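Local coordinates for protein cortical-lytic enzyme (Clostridium perfringens, PDB 5JIP) that probably hydrolyses spore-cortex peptidoglycan during germination, acting as a muramidase (lysozyme) of glycoside hydrolase family 25, at residues Y105-D119 / R144-Y158. Residues are numbered along the deposited sequence; the frame is centred on the assembly and turned at random.
Sequences YGDLFPVLDVETPTD and RRLMLYTGLFFIGLY
Tyr149 and Asp113 stand side by side on neighbouring parallel strands, carboxylate and ring planes 74° apart, with Asp113 OD1 3.3 Å from Tyr149 CD1. Both side chains leave their strands with CG anti to the backbone N (chi1 169° for Tyr149 and 167° for Asp113), which sends them out together. Glu115 brings its OE2 to 3.6 Å from Tyr149 CE1, and 2.5 Å separates Asp113 OD1 from Glu115 OE2. A MES molecule, probably from the crystallisation liquor, is hydrogen-bonded to Asp113 OD2 and Glu115 OE2, consistent with a pocket here, and Gln203 holds the Tyr149 hydroxyl.

Behind these side chains the two backbones are joined by Met147 N to Pro110 O, Leu112 N to Met147 O, Tyr149 N to Leu112 O and Val114 N to Tyr149 O. Proline, which has no N-H to give, suits position 110, where the bond to the other strand uses its carbonyl. With helix 124-142 between them, strands 111-113 and 147-151 form a beta-alpha-beta unit of the family's TIM-barrel-like domain. Val111, on the same face as Tyr149, packs CG2 against Met147 CE at 3.7 Å; Leu112, Leu146 and Leu148 line the other face, where Phe134 of helix 124-142 packs against Leu112 and Leu146.

Past the strands, the hydroxyl of Thr150 continues the pairing by donating to Val114 O (3.0 Å). The flat ring of Phe154 slides under the departing chain, Val114 O and Glu115 CA over one face and Tyr158 CE2 over the other. Tyr158 OH donates to Pro117 O from above the carbonyl plane, at a short 2.5 Å; the peptide bond preceding Pro117 is cis. At the opposite end Arg144, bent at chi2 and chi3, curls its guanidinium back to Gly106 O, which lies close to the guanidinium plane, 2.8 Å from Arg144 NH1, while Pro110 CD covers one face.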
loop_
_atom_site.group_PDB
_atom_site.type_symbol
_atom_site.label_atom_id
_atom_site.label_comp_id
_atom_site.label_asym_id
_atom_site.label_seq_id
_atom_site.Cartn_x
_atom_site.Cartn_y
_atom_site.Cartn_z
ATOM N N TYR A 105 -22.251 0.770 1.976
ATOM C CA TYR A 105 -22.251 -0.535 2.620
ATOM C C TYR A 105 -21.750 -0.465 4.065
ATOM O O TYR A 105 -21.414 -1.501 4.649
ATOM C CB TYR A 105 -21.427 -1.528 1.775
ATOM C CG TYR A 105 -21.897 -1.550 0.330
ATOM C CD1 TYR A 105 -23.027 -2.247 -0.025
ATOM C CD2 TYR A 105 -21.234 -0.834 -0.657
ATOM C CE1 TYR A 105 -23.492 -2.237 -1.320
ATOM C CE2 TYR A 105 -21.693 -0.809 -1.952
ATOM C CZ TYR A 105 -22.808 -1.521 -2.283
ATOM O OH TYR A 105 -23.259 -1.502 -3.597
ATOM N N GLY A 106 -21.741 0.723 4.665
ATOM C CA GLY A 106 -21.379 0.909 6.057
ATOM C C GLY A 106 -20.033 1.599 6.204
ATOM O O GLY A 106 -19.250 1.714 5.263
ATOM N N ASP A 107 -19.768 2.059 7.433
ATOM C CA ASP A 107 -18.471 2.652 7.734
ATOM C C ASP A 107 -17.399 1.585 7.923
ATOM O O ASP A 107 -16.268 1.737 7.446
ATOM C CB ASP A 107 -18.561 3.496 8.995
ATOM C CG ASP A 107 -19.700 4.485 8.953
ATOM O OD1 ASP A 107 -19.879 5.116 7.892
ATOM O OD2 ASP A 107 -20.365 4.646 10.000
ATOM N N LEU A 108 -17.723 0.523 8.651
ATOM C CA LEU A 108 -16.775 -0.545 8.909
ATOM C C LEU A 108 -16.917 -1.623 7.844
ATOM O O LEU A 108 -17.901 -1.648 7.092
ATOM C CB LEU A 108 -17.018 -1.157 10.276
ATOM C CG LEU A 108 -17.465 -0.211 11.370
ATOM C CD1 LEU A 108 -17.890 -0.996 12.623
ATOM C CD2 LEU A 108 -16.327 0.751 11.688
ATOM N N PHE A 109 -15.913 -2.526 7.788
ATOM C CA PHE A 109 -15.973 -3.696 6.913
ATOM C C PHE A 109 -17.346 -4.341 7.053
ATOM O O PHE A 109 -17.735 -4.735 8.160
ATOM C CB PHE A 109 -14.944 -4.792 7.263
ATOM C CG PHE A 109 -13.494 -4.416 7.100
ATOM C CD1 PHE A 109 -12.923 -4.249 5.842
ATOM C CD2 PHE A 109 -12.672 -4.350 8.214
ATOM C CE1 PHE A 109 -11.589 -3.953 5.732
ATOM C CE2 PHE A 109 -11.335 -4.072 8.104
ATOM C CZ PHE A 109 -10.784 -3.870 6.882
ATOM N N PRO A 110 -18.064 -4.550 5.967
ATOM C CA PRO A 110 -19.154 -5.522 6.007
ATOM C C PRO A 110 -18.614 -6.877 6.435
ATOM O O PRO A 110 -17.469 -7.219 6.145
ATOM C CB PRO A 110 -19.674 -5.538 4.562
ATOM C CG PRO A 110 -19.168 -4.263 3.958
ATOM C CD PRO A 110 -17.853 -4.012 4.615
ATOM N N VAL A 111 -19.430 -7.638 7.170
ATOM C CA VAL A 111 -18.975 -8.873 7.795
ATOM C C VAL A 111 -19.874 -10.041 7.381
ATOM O O VAL A 111 -21.110 -9.927 7.394
ATOM C CB VAL A 111 -18.939 -8.728 9.327
ATOM C CG1 VAL A 111 -18.863 -10.065 10.041
ATOM C CG2 VAL A 111 -17.768 -7.867 9.742
ATOM N N LEU A 112 -19.234 -11.167 7.031
ATOM C CA LEU A 112 -19.879 -12.472 6.932
ATOM C C LEU A 112 -19.656 -13.244 8.229
ATOM O O LEU A 112 -18.518 -13.516 8.616
ATOM C CB LEU A 112 -19.339 -13.255 5.736
ATOM C CG LEU A 112 -19.932 -14.643 5.498
ATOM C CD1 LEU A 112 -21.355 -14.515 5.014
ATOM C CD2 LEU A 112 -19.075 -15.354 4.463
ATOM N N ASP A 113 -20.753 -13.571 8.894
ATOM C CA ASP A 113 -20.771 -14.227 10.200
ATOM C C ASP A 113 -21.065 -15.702 9.971
ATOM O O ASP A 113 -22.185 -16.062 9.596
ATOM C CB ASP A 113 -21.826 -13.527 11.066
ATOM C CG ASP A 113 -22.201 -14.285 12.348
ATOM O OD1 ASP A 113 -21.586 -15.319 12.690
ATOM O OD2 ASP A 113 -23.128 -13.781 13.033
ATOM N N VAL A 114 -20.053 -16.553 10.175
ATOM C CA VAL A 114 -20.138 -17.982 9.887
ATOM C C VAL A 114 -20.002 -18.731 11.204
ATOM O O VAL A 114 -18.948 -18.695 11.856
ATOM C CB VAL A 114 -19.073 -18.440 8.880
ATOM C CG1 VAL A 114 -19.206 -19.943 8.604
ATOM C CG2 VAL A 114 -19.189 -17.651 7.608
ATOM N N GLU A 115 -21.072 -19.394 11.594
ATOM C CA GLU A 115 -21.135 -20.134 12.846
ATOM C C GLU A 115 -21.811 -21.480 12.658
ATOM O O GLU A 115 -22.037 -22.179 13.646
ATOM C CB GLU A 115 -21.909 -19.336 13.921
ATOM C CG GLU A 115 -21.235 -18.081 14.374
ATOM C CD GLU A 115 -22.158 -17.240 15.241
ATOM O OE1 GLU A 115 -22.717 -17.794 16.223
ATOM O OE2 GLU A 115 -22.334 -16.046 14.924
ATOM N N THR A 116 -22.158 -21.849 11.433
ATOM C CA THR A 116 -22.926 -23.044 11.137
ATOM C C THR A 116 -22.453 -23.556 9.783
ATOM O O THR A 116 -21.934 -22.769 8.978
ATOM C CB THR A 116 -24.434 -22.729 11.152
ATOM O OG1 THR A 116 -25.196 -23.942 11.164
ATOM C CG2 THR A 116 -24.837 -21.902 9.969
ATOM N N PRO A 117 -22.569 -24.867 9.510
ATOM C CA PRO A 117 -23.032 -25.953 10.382
ATOM C C PRO A 117 -21.918 -26.483 11.250
ATOM O O PRO A 117 -20.740 -26.359 10.890
ATOM C CB PRO A 117 -23.502 -27.018 9.390
ATOM C CG PRO A 117 -22.537 -26.864 8.241
ATOM C CD PRO A 117 -22.226 -25.368 8.159
ATOM N N THR A 118 -22.281 -27.056 12.396
ATOM C CA THR A 118 -21.334 -27.694 13.299
ATOM C C THR A 118 -21.533 -29.194 13.359
ATOM O O THR A 118 -20.996 -29.846 14.254
ATOM C CB THR A 118 -21.457 -27.124 14.710
ATOM O OG1 THR A 118 -22.806 -27.291 15.167
ATOM C CG2 THR A 118 -21.070 -25.649 14.732
ATOM N N ASP A 119 -22.345 -29.740 12.489
ATOM C CA ASP A 119 -22.411 -31.181 12.378
ATOM C C ASP A 119 -21.357 -31.562 11.341
ATOM O O ASP A 119 -20.443 -30.780 11.048
ATOM C CB ASP A 119 -23.847 -31.611 12.076
ATOM C CG ASP A 119 -24.412 -30.970 10.843
ATOM O OD1 ASP A 119 -23.658 -30.323 10.098
ATOM O OD2 ASP A 119 -25.624 -31.134 10.608
ATOM N N ARG A 144 -15.956 -3.279 -1.936
ATOM C CA ARG A 144 -15.646 -3.230 -0.513
ATOM C C ARG A 144 -15.092 -4.566 -0.047
ATOM O O ARG A 144 -15.657 -5.620 -0.347
ATOM C CB ARG A 144 -16.889 -2.902 0.336
ATOM C CG ARG A 144 -17.431 -1.501 0.196
ATOM C CD ARG A 144 -16.525 -0.487 0.826
ATOM N NE ARG A 144 -16.339 -0.712 2.270
ATOM C CZ ARG A 144 -17.115 -0.231 3.241
ATOM N NH1 ARG A 144 -18.177 0.530 2.983
ATOM N NH2 ARG A 144 -16.813 -0.495 4.503
ATOM N N ARG A 145 -14.031 -4.506 0.744
ATOM C CA ARG A 145 -13.534 -5.679 1.443
ATOM C C ARG A 145 -14.544 -6.254 2.431
ATOM O O ARG A 145 -15.196 -5.529 3.188
ATOM C CB ARG A 145 -12.269 -5.355 2.218
ATOM C CG ARG A 145 -11.072 -4.894 1.425
ATOM C CD ARG A 145 -10.600 -5.910 0.390
ATOM N NE ARG A 145 -10.525 -7.290 0.836
ATOM C CZ ARG A 145 -9.490 -7.850 1.466
ATOM N NH1 ARG A 145 -8.443 -7.127 1.811
ATOM N NH2 ARG A 145 -9.517 -9.146 1.774
ATOM N N LEU A 146 -14.629 -7.577 2.440
ATOM C CA LEU A 146 -15.476 -8.340 3.343
ATOM C C LEU A 146 -14.643 -8.937 4.474
ATOM O O LEU A 146 -13.657 -9.636 4.223
ATOM C CB LEU A 146 -16.177 -9.457 2.563
ATOM C CG LEU A 146 -17.132 -10.350 3.350
ATOM C CD1 LEU A 146 -18.350 -9.544 3.798
ATOM C CD2 LEU A 146 -17.551 -11.546 2.521
ATOM N N MET A 147 -15.039 -8.668 5.715
ATOM C CA MET A 147 -14.419 -9.291 6.889
ATOM C C MET A 147 -15.180 -10.557 7.269
ATOM O O MET A 147 -16.402 -10.618 7.124
ATOM C CB MET A 147 -14.375 -8.312 8.075
ATOM C CG MET A 147 -13.859 -8.925 9.382
ATOM S SD MET A 147 -13.039 -7.753 10.482
ATOM C CE MET A 147 -14.421 -6.771 11.018
ATOM N N LEU A 148 -14.433 -11.584 7.697
ATOM C CA LEU A 148 -14.995 -12.848 8.172
ATOM C C LEU A 148 -15.033 -12.873 9.693
ATOM O O LEU A 148 -14.021 -12.614 10.358
ATOM C CB LEU A 148 -14.187 -14.046 7.666
ATOM C CG LEU A 148 -14.719 -15.419 8.137
ATOM C CD1 LEU A 148 -16.016 -15.676 7.471
ATOM C CD2 LEU A 148 -13.695 -16.509 7.826
ATOM N N TYR A 149 -16.218 -13.141 10.245
ATOM C CA TYR A 149 -16.366 -13.447 11.653
ATOM C C TYR A 149 -16.573 -14.947 11.835
ATOM O O TYR A 149 -17.434 -15.546 11.175
ATOM C CB TYR A 149 -17.546 -12.710 12.287
ATOM C CG TYR A 149 -17.871 -13.234 13.676
ATOM C CD1 TYR A 149 -18.618 -14.400 13.851
ATOM C CD2 TYR A 149 -17.467 -12.550 14.816
ATOM C CE1 TYR A 149 -18.905 -14.896 15.099
ATOM C CE2 TYR A 149 -17.791 -13.043 16.102
ATOM C CZ TYR A 149 -18.511 -14.219 16.221
ATOM O OH TYR A 149 -18.843 -14.737 17.448
ATOM N N THR A 150 -15.816 -15.536 12.757
ATOM C CA THR A 150 -16.040 -16.910 13.150
ATOM C C THR A 150 -15.354 -17.116 14.486
ATOM O O THR A 150 -14.553 -16.295 14.919
ATOM C CB THR A 150 -15.528 -17.886 12.067
ATOM O OG1 THR A 150 -16.010 -19.203 12.347
ATOM C CG2 THR A 150 -14.055 -17.921 12.030
ATOM N N GLY A 151 -15.660 -18.254 15.129
ATOM C CA GLY A 151 -15.080 -18.590 16.407
ATOM C C GLY A 151 -13.869 -19.513 16.300
ATOM O O GLY A 151 -13.715 -20.260 15.337
ATOM N N LEU A 152 -13.014 -19.446 17.327
ATOM C CA LEU A 152 -11.855 -20.331 17.392
ATOM C C LEU A 152 -12.285 -21.791 17.395
ATOM O O LEU A 152 -11.705 -22.624 16.682
ATOM C CB LEU A 152 -11.026 -20.008 18.641
ATOM C CG LEU A 152 -9.721 -20.819 18.838
ATOM C CD1 LEU A 152 -8.824 -20.670 17.631
ATOM C CD2 LEU A 152 -8.952 -20.421 20.108
ATOM N N PHE A 153 -13.309 -22.118 18.183
ATOM C CA PHE A 153 -13.819 -23.488 18.209
ATOM C C PHE A 153 -14.240 -23.948 16.820
ATOM O O PHE A 153 -13.869 -25.045 16.372
ATOM C CB PHE A 153 -14.984 -23.575 19.183
ATOM C CG PHE A 153 -15.618 -24.929 19.243
ATOM C CD1 PHE A 153 -15.057 -25.926 20.010
ATOM C CD2 PHE A 153 -16.773 -25.207 18.530
ATOM C CE1 PHE A 153 -15.628 -27.183 20.062
ATOM C CE2 PHE A 153 -17.345 -26.459 18.583
ATOM C CZ PHE A 153 -16.774 -27.442 19.355
ATOM N N PHE A 154 -15.008 -23.107 16.124
ATOM C CA PHE A 154 -15.512 -23.421 14.795
ATOM C C PHE A 154 -14.375 -23.676 13.812
ATOM O O PHE A 154 -14.416 -24.646 13.045
ATOM C CB PHE A 154 -16.398 -22.267 14.318
ATOM C CG PHE A 154 -17.194 -22.565 13.095
ATOM C CD1 PHE A 154 -18.416 -23.195 13.201
ATOM C CD2 PHE A 154 -16.741 -22.186 11.830
ATOM C CE1 PHE A 154 -19.165 -23.471 12.079
ATOM C CE2 PHE A 154 -17.490 -22.450 10.701
ATOM C CZ PHE A 154 -18.699 -23.093 10.816
ATOM N N ILE A 155 -13.352 -22.804 13.810
ATOM C CA ILE A 155 -12.187 -23.022 12.959
ATOM C C ILE A 155 -11.613 -24.404 13.243
ATOM O O ILE A 155 -11.270 -25.147 12.323
ATOM C CB ILE A 155 -11.145 -21.902 13.175
ATOM C CG1 ILE A 155 -11.657 -20.577 12.580
ATOM C CG2 ILE A 155 -9.808 -22.258 12.548
ATOM C CD1 ILE A 155 -10.803 -19.371 12.934
ATOM N N GLY A 156 -11.547 -24.780 14.523
ATOM C CA GLY A 156 -10.982 -26.067 14.903
ATOM C C GLY A 156 -11.796 -27.250 14.418
ATOM O O GLY A 156 -11.244 -28.314 14.130
ATOM N N LEU A 157 -13.109 -27.085 14.313
ATOM C CA LEU A 157 -13.950 -28.141 13.762
ATOM C C LEU A 157 -13.646 -28.402 12.301
ATOM O O LEU A 157 -13.943 -29.485 11.788
ATOM C CB LEU A 157 -15.423 -27.765 13.871
ATOM C CG LEU A 157 -16.155 -27.977 15.167
ATOM C CD1 LEU A 157 -17.549 -27.416 14.965
ATOM C CD2 LEU A 157 -16.209 -29.451 15.516
ATOM N N TYR A 158 -13.141 -27.403 11.599
ATOM C CA TYR A 158 -12.951 -27.473 10.157
ATOM C C TYR A 158 -11.470 -27.479 9.801
ATOM O O TYR A 158 -11.048 -26.889 8.807
ATOM C CB TYR A 158 -13.687 -26.330 9.477
ATOM C CG TYR A 158 -15.165 -26.599 9.383
ATOM C CD1 TYR A 158 -15.675 -27.390 8.363
ATOM C CD2 TYR A 158 -16.047 -26.095 10.338
ATOM C CE1 TYR A 158 -17.025 -27.657 8.276
ATOM C CE2 TYR A 158 -17.405 -26.353 10.260
ATOM C CZ TYR A 158 -17.886 -27.127 9.229
ATOM O OH TYR A 158 -19.224 -27.390 9.128
HETATM O O HOH W 1 -19.579 2.094 0.807
#